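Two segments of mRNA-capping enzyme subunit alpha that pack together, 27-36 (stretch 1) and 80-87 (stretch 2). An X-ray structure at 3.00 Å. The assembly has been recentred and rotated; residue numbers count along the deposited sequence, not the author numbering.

Stretch 1 27-36: DLKMMVCKLL
Stretch 2 (80-87) MFIVINPV

Stretch 1 continues a helix that begins earlier in the chain, with backbone bonds such as Val-32 N to Leu-28 O (2.9 Å) and Leu-35 N to Met-31 O (3.3 Å); Leu-36 has phi/psi -126/21. Stretch 2 runs extended from Met-80 through Phe-81 (-126/117) and Val-83 (-146/155), then turns at Asn-85 (-50/109) and Pro-86 (-72/16). The strand crosses the helix almost at right angles (97°), the axes 11.0 Å apart at closest approach. In register, Val-32 CA lies 8.9 Å from Phe-81 CA, and Met-31 CA 9.3 Å from Val-83 CA. No hydrogen bond spans the gap; apolar side chains fill it, burying 299 Å² summed over both stretches. Buried Phe-81 (chi1 t, chi2 37°) points toward the helix and gives the largest share, its flat ring reaching three helix residues at once. Val-32 (chi1 t), also buried, is short and branched, and the ring comes close: CG2 sits 3.5 Å from Phe-81 CE2. Leu-28 CD2 (chi1 m, chi2 94°) lies 3.9 Å from the same CE2, both oblique to the ring. Leu-35 CD1 (chi1 -140°, chi2 t) meets the ring edge, 3.9 Å from Phe-81 CE1. Flexible, partly exposed Met-31 (m, t, p) extends its methyl CE to 4.3 Å from Val-83 CB (chi1 m) and 4.4 Å from exposed Pro-86 CD. Alternation directs Phe-81 and Val-83 helixward, leaving Ile-82 out of reach.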

# COMPACT_ATOMS: atom_id res chain seq x y z
N ASP C 27 13.39 20.30 -31.33
CA ASP C 27 13.38 21.38 -32.31
C ASP C 27 14.59 21.35 -33.26
O ASP C 27 14.45 21.48 -34.48
CB ASP C 27 13.35 22.73 -31.58
CG ASP C 27 11.99 23.06 -30.96
OD1 ASP C 27 11.73 24.27 -30.74
OD2 ASP C 27 11.19 22.12 -30.71
N LEU C 28 15.77 21.19 -32.67
CA LEU C 28 17.00 21.19 -33.43
C LEU C 28 17.12 19.87 -34.18
O LEU C 28 17.47 19.85 -35.36
CB LEU C 28 18.18 21.44 -32.50
CG LEU C 28 18.33 22.92 -32.13
CD1 LEU C 28 17.64 23.30 -30.83
CD2 LEU C 28 19.79 23.30 -32.05
N LYS C 29 16.77 18.78 -33.48
CA LYS C 29 16.70 17.44 -34.08
C LYS C 29 15.93 17.50 -35.41
O LYS C 29 16.38 16.92 -36.40
CB LYS C 29 16.18 16.36 -33.09
CG LYS C 29 17.19 15.94 -31.97
CD LYS C 29 16.94 14.54 -31.32
CE LYS C 29 18.23 13.97 -30.66
NZ LYS C 29 18.27 12.53 -30.12
N MET C 30 14.85 18.29 -35.46
CA MET C 30 14.06 18.53 -36.68
C MET C 30 14.84 19.28 -37.76
O MET C 30 15.04 18.74 -38.85
CB MET C 30 12.72 19.21 -36.38
CG MET C 30 11.73 18.30 -35.65
SD MET C 30 10.71 19.12 -34.40
CE MET C 30 10.11 17.71 -33.46
N MET C 31 15.33 20.48 -37.45
CA MET C 31 16.23 21.24 -38.35
C MET C 31 17.31 20.34 -39.01
O MET C 31 17.55 20.43 -40.22
CB MET C 31 16.91 22.41 -37.61
CG MET C 31 15.96 23.34 -36.82
SD MET C 31 16.75 24.73 -35.95
CE MET C 31 17.49 25.56 -37.37
N VAL C 32 17.91 19.45 -38.19
CA VAL C 32 18.97 18.54 -38.61
C VAL C 32 18.48 17.46 -39.58
O VAL C 32 19.23 17.06 -40.48
CB VAL C 32 19.70 17.86 -37.41
CG1 VAL C 32 20.95 17.12 -37.86
CG2 VAL C 32 20.13 18.87 -36.36
N CYS C 33 17.24 17.00 -39.41
CA CYS C 33 16.66 15.95 -40.27
C CYS C 33 16.74 16.36 -41.73
O CYS C 33 17.27 15.62 -42.58
CB CYS C 33 15.18 15.72 -39.97
SG CYS C 33 14.71 15.44 -38.27
N LYS C 34 16.24 17.57 -41.98
CA LYS C 34 16.07 18.13 -43.32
C LYS C 34 17.40 18.51 -43.93
O LYS C 34 17.64 18.22 -45.11
CB LYS C 34 15.10 19.32 -43.29
CG LYS C 34 13.64 18.97 -42.91
CD LYS C 34 12.79 18.54 -44.12
CE LYS C 34 11.80 17.42 -43.76
NZ LYS C 34 12.50 16.17 -43.33
N LEU C 35 18.28 19.10 -43.11
CA LEU C 35 19.61 19.57 -43.54
C LEU C 35 20.46 18.50 -44.23
O LEU C 35 21.37 18.82 -45.00
CB LEU C 35 20.37 20.20 -42.37
CG LEU C 35 21.22 21.47 -42.51
CD1 LEU C 35 21.84 21.86 -41.17
CD2 LEU C 35 22.32 21.43 -43.58
N LEU C 36 20.16 17.23 -43.96
CA LEU C 36 20.83 16.11 -44.63
C LEU C 36 19.82 15.16 -45.29
O LEU C 36 20.13 14.01 -45.58
CB LEU C 36 21.74 15.36 -43.65
CG LEU C 36 22.81 16.12 -42.85
CD1 LEU C 36 23.15 15.37 -41.55
CD2 LEU C 36 24.05 16.44 -43.70
N MET C 80 29.93 19.08 -34.13
CA MET C 80 29.61 20.51 -34.05
C MET C 80 28.38 20.85 -34.88
O MET C 80 28.28 20.44 -36.05
CB MET C 80 30.80 21.40 -34.46
CG MET C 80 30.50 22.90 -34.36
SD MET C 80 30.59 23.46 -32.66
CE MET C 80 32.07 24.49 -32.72
N PHE C 81 27.46 21.60 -34.28
CA PHE C 81 26.30 22.11 -35.01
C PHE C 81 26.16 23.62 -34.88
O PHE C 81 25.99 24.13 -33.78
CB PHE C 81 25.02 21.44 -34.51
CG PHE C 81 23.78 21.78 -35.31
CD1 PHE C 81 23.82 21.96 -36.69
CD2 PHE C 81 22.54 21.80 -34.66
CE1 PHE C 81 22.66 22.21 -37.41
CE2 PHE C 81 21.36 22.04 -35.36
CZ PHE C 81 21.42 22.25 -36.74
N ILE C 82 26.27 24.32 -36.01
CA ILE C 82 26.11 25.79 -35.99
C ILE C 82 25.06 26.37 -36.91
O ILE C 82 25.15 26.26 -38.15
CB ILE C 82 27.45 26.61 -36.01
CG1 ILE C 82 28.55 25.92 -36.83
CG2 ILE C 82 27.98 26.76 -34.59
CD1 ILE C 82 28.44 26.09 -38.29
N VAL C 83 24.06 26.96 -36.25
CA VAL C 83 22.85 27.56 -36.85
C VAL C 83 22.36 28.80 -36.06
O VAL C 83 22.58 28.89 -34.84
CB VAL C 83 21.70 26.51 -36.99
CG1 VAL C 83 21.96 25.55 -38.14
CG2 VAL C 83 21.50 25.74 -35.70
N ILE C 84 21.64 29.70 -36.75
CA ILE C 84 21.29 31.07 -36.30
C ILE C 84 19.78 31.18 -36.08
O ILE C 84 19.02 31.41 -37.03
CB ILE C 84 21.69 32.11 -37.40
CG1 ILE C 84 22.70 31.53 -38.41
CG2 ILE C 84 22.10 33.46 -36.78
CD1 ILE C 84 22.77 32.25 -39.73
N ASN C 85 19.36 31.07 -34.81
CA ASN C 85 17.96 30.76 -34.44
C ASN C 85 16.77 31.55 -35.04
O ASN C 85 16.56 32.72 -34.71
CB ASN C 85 17.82 30.62 -32.91
CG ASN C 85 17.93 31.95 -32.17
OD1 ASN C 85 18.89 32.70 -32.32
ND2 ASN C 85 16.92 32.23 -31.35
N PRO C 86 15.97 30.91 -35.92
CA PRO C 86 14.74 31.58 -36.38
C PRO C 86 13.62 31.67 -35.33
O PRO C 86 12.46 31.93 -35.67
CB PRO C 86 14.33 30.74 -37.60
CG PRO C 86 15.63 30.19 -38.11
CD PRO C 86 16.33 29.81 -36.83
N VAL C 87 13.98 31.45 -34.06
CA VAL C 87 13.14 31.83 -32.93
C VAL C 87 13.43 33.32 -32.70
O VAL C 87 12.67 34.16 -33.20
CB VAL C 87 13.39 30.96 -31.65
CG1 VAL C 87 12.40 31.32 -30.53
CG2 VAL C 87 13.34 29.45 -31.96